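Local coordinates for 4-oxalocrotonate decarboxylase NahK (Pseudomonas putida, PDB 5D2K), which catalyses the metal-assisted decarboxylation of (3E)-2-oxohex-3-enedioate to 2-oxopent-4-enoate and carbon dioxide in the breakdown of naphthalene, at residues A[218-221]-A[222-226]; A[212-215]-A[216-219]; A[229-232]-A[233-237]. The protein carries 1 engineered substitution. All coordinates share one frame; numbering follows the deposited sequence. Where two conformers were deposited one is given.

In the fold
Following the chain, contact 2 (212-215 with 216-219) comes first and forms the opening turns of helix 213-225; contact 1 (218-221 with 222-226) shares Ala218 and Met219 with it and carries the helix to its last turn. The two therefore overlap in series, their centres about 10 Å apart, and neither nests in the other. Contact 3 (229-232 with 233-237) follows and closes the loop from the helix to strand 236-238 with a beta turn. Here the chain comes back along the helix: Leu224 CD1 packs on Ile231 CG1 at 3.7 Å, Leu220 CD2 on Ile237 CG2 at 3.7 Å, and Val217 CG1 on Ile237 CD1 at 4.0 Å, tying the helix to the loop and to the strand.

Contact 1. Residues A[218-221]-A[222-226]. With EDO (1,2-ethanediol), chain H.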
ATOM      1  N   ALA A 218      12.481  -3.226  -6.261  1.00 11.87           N
ATOM      2  CA  ALA A 218      13.621  -2.446  -6.753  1.00 11.17           C
ATOM      3  C   ALA A 218      13.236  -0.975  -6.861  1.00 10.83           C
ATOM      4  O   ALA A 218      13.989  -0.090  -6.446  1.00 11.06           O
ATOM      5  CB  ALA A 218      14.102  -2.985  -8.118  1.00 10.37           C
ATOM      6  N   MET A 219      12.043  -0.716  -7.389  1.00 11.53           N
ATOM      7  CA  MET A 219      11.588   0.657  -7.536  0.61 10.25           C
ATOM      8  C   MET A 219      11.450   1.343  -6.176  1.00 11.54           C
ATOM      9  O   MET A 219      11.813   2.508  -6.029  1.00 10.33           O
ATOM     10  CB  MET A 219      10.265   0.716  -8.289  0.61 12.36           C
ATOM     11  CG  MET A 219       9.808   2.130  -8.537  0.61 12.45           C
ATOM     12  SD  MET A 219       8.343   2.228  -9.561  0.61 14.69           S
ATOM     13  CE  MET A 219       9.016   1.631 -11.111  0.61 11.22           C
ATOM     14  N   LEU A 220      10.937   0.622  -5.182  1.00 11.05           N
ATOM     15  CA  LEU A 220      10.818   1.183  -3.840  1.00  9.50           C
ATOM     16  C   LEU A 220      12.191   1.597  -3.300  1.00  9.15           C
ATOM     17  O   LEU A 220      12.329   2.683  -2.728  1.00 10.73           O
ATOM     18  CB  LEU A 220      10.143   0.181  -2.893  1.00  8.98           C
ATOM     19  CG  LEU A 220      10.049   0.536  -1.407  1.00  8.06           C
ATOM     20  CD1 LEU A 220       9.218   1.808  -1.212  1.00 10.96           C
ATOM     21  CD2 LEU A 220       9.434  -0.620  -0.643  1.00 10.00           C
ATOM     22  N   ALA A 221      13.200   0.755  -3.486  1.00 10.37           N
ATOM     23  CA  ALA A 221      14.543   1.101  -3.032  1.00 10.45           C
ATOM     24  C   ALA A 221      15.005   2.391  -3.698  1.00 11.34           C
ATOM     25  O   ALA A 221      15.579   3.276  -3.045  1.00 11.59           O
ATOM     26  CB  ALA A 221      15.536  -0.048  -3.312  1.00 10.40           C
ATOM     27  N   ASN A 222      14.734   2.504  -4.991  1.00 10.60           N
ATOM     28  CA  ASN A 222      15.166   3.686  -5.734  1.00 11.23           C
ATOM     29  C   ASN A 222      14.418   4.948  -5.301  1.00 12.67           C
ATOM     30  O   ASN A 222      15.027   6.011  -5.159  1.00 13.34           O
ATOM     31  CB  ASN A 222      15.025   3.426  -7.233  1.00  9.80           C
ATOM     32  CG  ASN A 222      16.029   2.387  -7.716  1.00 10.93           C
ATOM     33  OD1 ASN A 222      17.103   2.251  -7.131  1.00 12.96           O
ATOM     34  ND2 ASN A 222      15.674   1.639  -8.759  1.00 12.69           N
ATOM     35  N   LEU A 223      13.118   4.824  -5.040  1.00 11.26           N
ATOM     36  CA  LEU A 223      12.341   5.971  -4.561  1.00 11.44           C
ATOM     37  C   LEU A 223      12.825   6.433  -3.185  1.00 13.13           C
ATOM     38  O   LEU A 223      12.953   7.640  -2.922  1.00 12.61           O
ATOM     39  CB  LEU A 223      10.847   5.623  -4.511  1.00 10.24           C
ATOM     40  CG  LEU A 223      10.174   5.461  -5.875  1.00 10.30           C
ATOM     41  CD1 LEU A 223       8.770   4.884  -5.742  1.00 13.40           C
ATOM     42  CD2 LEU A 223      10.135   6.816  -6.578  1.00 17.28           C
ATOM     43  N   LEU A 224      13.100   5.477  -2.304  1.00  9.87           N
ATOM     44  CA  LEU A 224      13.544   5.800  -0.956  1.00 10.44           C
ATOM     45  C   LEU A 224      14.901   6.488  -0.995  1.00 13.77           C
ATOM     46  O   LEU A 224      15.153   7.391  -0.206  1.00 13.06           O
ATOM     47  CB  LEU A 224      13.601   4.538  -0.082  1.00  9.38           C
ATOM     48  CG  LEU A 224      12.252   3.967   0.359  1.00 11.67           C
ATOM     49  CD1 LEU A 224      12.465   2.576   0.950  1.00 11.38           C
ATOM     50  CD2 LEU A 224      11.582   4.872   1.387  1.00 12.94           C
ATOM     51  N   ALA A 225      15.753   6.082  -1.939  1.00 12.26           N
ATOM     52  CA  ALA A 225      17.098   6.648  -2.042  1.00 12.14           C
ATOM     53  C   ALA A 225      17.079   8.147  -2.342  1.00 15.23           C
ATOM     54  O   ALA A 225      18.030   8.865  -1.999  1.00 16.01           O
ATOM     55  CB  ALA A 225      17.898   5.905  -3.110  1.00 13.68           C
ATOM     56  N   GLU A 226      16.009   8.621  -2.970  1.00 14.01           N
ATOM     57  CA  GLU A 226      15.872  10.050  -3.258  1.00 14.54           C
ATOM     58  C   GLU A 226      15.881  10.884  -1.977  1.00 16.12           C
ATOM     59  O   GLU A 226      16.226  12.064  -2.000  1.00 18.73           O
ATOM     60  CB  GLU A 226      14.590  10.326  -4.036  1.00 13.76           C
ATOM     61  CG  GLU A 226      14.517   9.649  -5.400  1.00 15.21           C
ATOM     62  CD  GLU A 226      13.198   9.924  -6.104  1.00 21.92           C
ATOM     63  OE1 GLU A 226      12.496  10.872  -5.697  1.00 27.74           O
ATOM     64  OE2 GLU A 226      12.857   9.194  -7.060  1.00 23.97           O
TER
HETATM   65  C1  EDO H 306      10.636  10.185  -2.492  1.00 21.14           C
HETATM   66  O1  EDO H 306      11.223   9.196  -1.619  1.00 14.17           O
HETATM   67  C2  EDO H 306      10.297   9.586  -3.856  1.00 26.54           C
HETATM   68  O2  EDO H 306      10.119  10.639  -4.821  1.00 28.79           O
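Leu220 and Leu224, one helical turn apart, meet at a slant: the CG of Leu220 lies 3.9 Å from CD1 of Leu224, and CD1 of Leu220 touches the same branch. Their first torsions differ. In Leu220 CG stands opposite the backbone N (chi1 174°), whereas in Leu224 it lies beside the N (chi1 -73°), and the two branched ends converge although they leave the backbone differently. Met219 and Leu223 instead run alongside each other and point the same way, with CG of Met219, in the conformer given, 4.1 Å from CD1 of Leu223. Both pairs are i to i+4 neighbours on helix 213-225, whose backbone shows the regular alpha-helical ladder: Leu223 N donates to Met219 O at 2.8 Å, almost in line with the carbonyl, and Leu224 N to Leu220 O at 2.9 Å. This apolar side of the helix rests on strands 65-71 and 87-92, where Leu68, Met70 and Tyr88 receive the leucines. Asn222 leaves from a different side. Its backbone N is bonded to Ala218 O, and its amide folds back beside that same oxygen, ND2 lying 3.3 Å from Ala218 O at an angle too poor for a hydrogen bond, while OD1 accepts from Cys130 N in a neighbouring loop. At the C-terminal end, a 1,2-ethanediol, probably from the crystallisation liquor, bridges backbone and side chain: its O1 donates to Leu223 O at 2.7 Å, and its O2 to Glu226 OE1 at 2.5 Å. The diol is also hydrogen-bonded to Tyr88 OH, while its C2 lies 3.9 Å from CD2 of Leu223.

Contact 2. Residues A[212-215]-A[216-219]; sequences HPLS and SVAM
With chi1 at 177°, Val217 sets CG1 opposite its backbone N and leaves CG2 beside that N, facing back over Pro213 O at 3.9 Å; CD2 of Leu214 is a loose further touch, 4.4 Å from CG2 of Val217. CB of Val217 comes nearer, 3.4 Å from Leu214 O. In Ser216 the hydroxyl is likewise opposite the backbone N (chi1 -175°), which carries OG out of the helix to a hydrogen bond with Thr239 O, while its CB sits 3.2 Å from Pro213 O. The segments form the first turns of helix 213-225, and His212 is the N-cap: its ring ND1 accepts from Leu214 N at 3.1 Å, with the donor only 5° out of the ring plane. The start of the ladder is irregular, since Pro213 O is shared by two weak bonds, from Ser216 N and from Val217 N. From the next residue on the i to i+4 pattern is regular: Ala218 N bonds to Leu214 O, and Met219 N to Ser215 O at 2.9 Å. Leu132 and Val135 of helix 132-135 pack against Leu214 and Val217. Because ND1 accepts a backbone N-H, the capping bond is consistent with this nitrogen being unprotonated, and the side chain of Ser216, about 8 Å from the bound 2-oxoadipate, has its hydroxyl engaged by a backbone carbonyl.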
ATOM      1  N   HIS A 212       6.798  -7.636 -12.965  1.00 14.01           N
ATOM      2  CA  HIS A 212       7.283  -8.597 -11.976  1.00 12.39           C
ATOM      3  C   HIS A 212       7.200  -7.947 -10.599  1.00 10.42           C
ATOM      4  O   HIS A 212       7.740  -6.868 -10.422  1.00 12.68           O
ATOM      5  CB  HIS A 212       8.735  -9.003 -12.253  1.00 11.94           C
ATOM      6  CG  HIS A 212       9.121 -10.296 -11.616  1.00 12.90           C
ATOM      7  ND1 HIS A 212       9.180 -10.473 -10.247  1.00 11.61           N
ATOM      8  CD2 HIS A 212       9.456 -11.489 -12.165  1.00 10.95           C
ATOM      9  CE1 HIS A 212       9.530 -11.720  -9.986  1.00 13.61           C
ATOM     10  NE2 HIS A 212       9.693 -12.358 -11.132  1.00 11.74           N
ATOM     11  N   PRO A 213       6.543  -8.600  -9.619  1.00 12.45           N
ATOM     12  CA  PRO A 213       6.466  -7.942  -8.302  1.00  9.91           C
ATOM     13  C   PRO A 213       7.827  -7.533  -7.703  1.00 10.00           C
ATOM     14  O   PRO A 213       7.913  -6.537  -6.968  1.00  9.70           O
ATOM     15  CB  PRO A 213       5.770  -9.004  -7.437  1.00  9.27           C
ATOM     16  CG  PRO A 213       4.838  -9.677  -8.403  1.00 11.19           C
ATOM     17  CD  PRO A 213       5.689  -9.804  -9.676  1.00 11.06           C
ATOM     18  N   LEU A 214       8.889  -8.264  -8.029  1.00 10.63           N
ATOM     19  CA  LEU A 214      10.198  -7.901  -7.485  1.00  9.44           C
ATOM     20  C   LEU A 214      10.717  -6.588  -8.103  1.00  8.94           C
ATOM     21  O   LEU A 214      11.551  -5.904  -7.502  1.00 10.03           O
ATOM     22  CB  LEU A 214      11.195  -9.045  -7.691  1.00  9.00           C
ATOM     23  CG  LEU A 214      10.893 -10.321  -6.903  1.00 11.48           C
ATOM     24  CD1 LEU A 214      12.031 -11.322  -7.036  1.00 12.67           C
ATOM     25  CD2 LEU A 214      10.612 -10.005  -5.424  1.00 11.13           C
ATOM     26  N   SER A 215      10.206  -6.209  -9.278  1.00  9.83           N
ATOM     27  CA  SER A 215      10.579  -4.912  -9.858  1.00  9.81           C
ATOM     28  C   SER A 215      10.004  -3.769  -9.035  1.00 11.35           C
ATOM     29  O   SER A 215      10.556  -2.673  -8.995  1.00 10.99           O
ATOM     30  CB  SER A 215      10.108  -4.796 -11.313  1.00 10.87           C
ATOM     31  OG  SER A 215      10.835  -5.698 -12.149  1.00 12.81           O
ATOM     32  N   SER A 216       8.874  -4.030  -8.384  1.00 11.03           N
ATOM     33  CA  SER A 216       8.289  -3.057  -7.483  1.00  9.45           C
ATOM     34  C   SER A 216       9.189  -2.812  -6.269  1.00 11.74           C
ATOM     35  O   SER A 216       9.330  -1.671  -5.802  1.00 11.13           O
ATOM     36  CB  SER A 216       6.906  -3.540  -7.044  1.00 11.10           C
ATOM     37  OG  SER A 216       6.272  -2.556  -6.246  1.00 10.60           O
ATOM     38  N   VAL A 217       9.786  -3.888  -5.756  1.00  9.76           N
ATOM     39  CA  VAL A 217      10.729  -3.808  -4.648  1.00  7.98           C
ATOM     40  C   VAL A 217      11.956  -2.975  -5.062  1.00 12.44           C
ATOM     41  O   VAL A 217      12.421  -2.121  -4.306  1.00 10.47           O
ATOM     42  CB  VAL A 217      11.175  -5.213  -4.165  1.00 10.20           C
ATOM     43  CG1 VAL A 217      12.222  -5.101  -3.048  1.00 10.09           C
ATOM     44  CG2 VAL A 217       9.977  -6.023  -3.679  1.00 11.58           C
ATOM     45  N   ALA A 218      12.481  -3.226  -6.261  1.00 11.87           N
ATOM     46  CA  ALA A 218      13.621  -2.446  -6.753  1.00 11.17           C
ATOM     47  C   ALA A 218      13.236  -0.975  -6.861  1.00 10.83           C
ATOM     48  O   ALA A 218      13.989  -0.090  -6.446  1.00 11.06           O
ATOM     49  CB  ALA A 218      14.102  -2.985  -8.118  1.00 10.37           C
ATOM     50  N   MET A 219      12.043  -0.716  -7.389  1.00 11.53           N
ATOM     51  CA  MET A 219      11.588   0.657  -7.536  0.61 10.25           C
ATOM     52  C   MET A 219      11.450   1.343  -6.176  1.00 11.54           C
ATOM     53  O   MET A 219      11.813   2.508  -6.029  1.00 10.33           O
ATOM     54  CB  MET A 219      10.265   0.716  -8.289  0.61 12.36           C
ATOM     55  CG  MET A 219       9.808   2.130  -8.537  0.61 12.45           C
ATOM     56  SD  MET A 219       8.343   2.228  -9.561  0.61 14.69           S
ATOM     57  CE  MET A 219       9.016   1.631 -11.111  0.61 11.22           C
TER

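Contact 3. Residues A[229-232]-A[233-237]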
ATOM      1  N   GLU A 229      17.029   7.348   2.165  1.00 12.94           N
ATOM      2  CA  GLU A 229      16.495   6.218   2.925  1.00 12.23           C
ATOM      3  C   GLU A 229      16.722   4.913   2.174  1.00 11.42           C
ATOM      4  O   GLU A 229      17.058   4.937   0.987  1.00 11.55           O
ATOM      5  CB  GLU A 229      14.999   6.403   3.184  1.00 13.70           C
ATOM      6  CG  GLU A 229      14.641   7.696   3.911  1.00 15.85           C
ATOM      7  CD  GLU A 229      15.007   7.676   5.385  1.00 23.45           C
ATOM      8  OE1 GLU A 229      15.242   6.586   5.941  1.00 25.11           O
ATOM      9  OE2 GLU A 229      15.046   8.766   5.992  1.00 31.47           O
ATOM     10  N   HIS A 230      16.528   3.783   2.855  1.00 12.45           N
ATOM     11  CA  HIS A 230      16.649   2.484   2.194  1.00 10.96           C
ATOM     12  C   HIS A 230      15.689   1.470   2.812  1.00 10.90           C
ATOM     13  O   HIS A 230      14.901   1.808   3.702  1.00 11.77           O
ATOM     14  CB  HIS A 230      18.091   1.964   2.262  1.00 14.14           C
ATOM     15  CG  HIS A 230      18.522   1.541   3.631  1.00 15.67           C
ATOM     16  ND1 HIS A 230      18.951   2.443   4.584  1.00 17.35           N
ATOM     17  CD2 HIS A 230      18.589   0.318   4.209  1.00 14.89           C
ATOM     18  CE1 HIS A 230      19.268   1.788   5.688  1.00 22.95           C
ATOM     19  NE2 HIS A 230      19.057   0.499   5.489  1.00 18.68           N
ATOM     20  N   ILE A 231      15.736   0.234   2.323  1.00 11.00           N
ATOM     21  CA  ILE A 231      14.915  -0.826   2.888  1.00 10.92           C
ATOM     22  C   ILE A 231      15.740  -1.681   3.832  1.00 11.34           C
ATOM     23  O   ILE A 231      16.585  -2.449   3.385  1.00 10.83           O
ATOM     24  CB  ILE A 231      14.328  -1.739   1.792  1.00  9.39           C
ATOM     25  CG1 ILE A 231      13.713  -0.917   0.655  1.00 11.59           C
ATOM     26  CG2 ILE A 231      13.296  -2.694   2.392  1.00 10.22           C
ATOM     27  CD1 ILE A 231      13.260  -1.789  -0.527  1.00 10.37           C
ATOM     28  N   PRO A 232      15.521  -1.552   5.146  1.00 10.94           N
ATOM     29  CA  PRO A 232      16.285  -2.405   6.066  1.00 10.61           C
ATOM     30  C   PRO A 232      15.955  -3.892   5.916  1.00 12.15           C
ATOM     31  O   PRO A 232      14.867  -4.257   5.458  1.00 12.39           O
ATOM     32  CB  PRO A 232      15.862  -1.888   7.453  1.00 15.86           C
ATOM     33  CG  PRO A 232      15.330  -0.503   7.203  1.00 16.11           C
ATOM     34  CD  PRO A 232      14.667  -0.585   5.860  1.00 11.55           C
ATOM     35  N   ALA A 233      16.900  -4.753   6.278  1.00 12.66           N
ATOM     36  CA  ALA A 233      16.604  -6.178   6.375  1.00 10.52           C
ATOM     37  C   ALA A 233      15.415  -6.387   7.295  1.00 12.26           C
ATOM     38  O   ALA A 233      15.280  -5.700   8.314  1.00 13.02           O
ATOM     39  CB  ALA A 233      17.811  -6.941   6.895  1.00 13.05           C
ATOM     40  N   GLY A 234      14.556  -7.330   6.928  1.00 11.12           N
ATOM     41  CA  GLY A 234      13.423  -7.696   7.759  1.00 14.35           C
ATOM     42  C   GLY A 234      12.172  -6.886   7.498  1.00 15.71           C
ATOM     43  O   GLY A 234      11.237  -6.918   8.294  1.00 17.23           O
ATOM     44  N   THR A 235      12.145  -6.159   6.384  1.00 13.17           N
ATOM     45  CA  THR A 235      11.002  -5.319   6.057  1.00 11.61           C
ATOM     46  C   THR A 235       9.931  -6.077   5.272  1.00 10.45           C
ATOM     47  O   THR A 235      10.228  -6.784   4.310  1.00 10.83           O
ATOM     48  CB  THR A 235      11.440  -4.075   5.252  1.00 12.35           C
ATOM     49  OG1 THR A 235      12.431  -3.353   6.006  1.00 13.22           O
ATOM     50  CG2 THR A 235      10.253  -3.143   4.957  1.00 12.51           C
ATOM     51  N   PHE A 236       8.686  -5.898   5.701  1.00 10.50           N
ATOM     52  CA  PHE A 236       7.504  -6.401   4.997  1.00  8.62           C
ATOM     53  C   PHE A 236       7.110  -5.378   3.940  1.00  8.37           C
ATOM     54  O   PHE A 236       6.944  -4.202   4.251  1.00 10.91           O
ATOM     55  CB  PHE A 236       6.380  -6.647   6.014  1.00 10.05           C
ATOM     56  CG  PHE A 236       5.037  -7.016   5.425  1.00 10.24           C
ATOM     57  CD1 PHE A 236       4.734  -8.330   5.118  1.00 11.38           C
ATOM     58  CD2 PHE A 236       4.045  -6.064   5.293  1.00 14.03           C
ATOM     59  CE1 PHE A 236       3.473  -8.672   4.637  1.00 13.54           C
ATOM     60  CE2 PHE A 236       2.786  -6.403   4.811  1.00 13.67           C
ATOM     61  CZ  PHE A 236       2.508  -7.709   4.478  1.00 13.18           C
ATOM     62  N   ILE A 237       6.992  -5.826   2.686  1.00  7.75           N
ATOM     63  CA  ILE A 237       6.656  -4.944   1.561  1.00  8.77           C
ATOM     64  C   ILE A 237       5.460  -5.456   0.773  1.00  9.58           C
ATOM     65  O   ILE A 237       5.503  -6.556   0.221  1.00 10.10           O
ATOM     66  CB  ILE A 237       7.838  -4.797   0.568  1.00  8.49           C
ATOM     67  CG1 ILE A 237       9.127  -4.408   1.290  1.00  8.68           C
ATOM     68  CG2 ILE A 237       7.494  -3.799  -0.548  1.00 12.32           C
ATOM     69  CD1 ILE A 237      10.341  -4.475   0.373  1.00 11.07           C
TER
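Pro232 and Thr235 are the two ends of a type II beta turn, with Ala233 and Gly234 at its corners, that leads the chain from the loop after helix 213-225 into strand 236-238. Ala233, the second residue of the turn, follows Pro232 directly. Gly234 comes next with a positive phi of 89°, the conformation expected at the third position of this turn; a CB there would be jammed against the carbonyl oxygen of Ala233. Thr235 completes the turn and does most of the polar work. Its backbone N makes a long, weak bond to Pro232 O at 3.4 Å, and its main partner lies outside the turn, Thr121 OG1 on strand 112-121. The side chain adds a shorter link to the same carbonyl, OG1 donating to Pro232 O at 2.7 Å. With chi1 at -57°, OG1 lies beside its own backbone N, which brings both donors to one acceptor. CB of Thr235 also meets CG2 of Ile231 at 3.7 Å, the two side chains crossing at about a right angle. Phe236 turns away to the opposite side of the strand and lies on Phe173, Ile143 and Thr145. Ile237 comes back toward the loop, its side chain again roughly perpendicular to that of Ile231, and both isoleucines pack on Leu220 of the helix. The end of Ile237 reaches two branches of Ile231 at nearly equal range: CD1 lies 4.0 Å from Ile231 CG2 and 4.1 Å from Ile231 CD1.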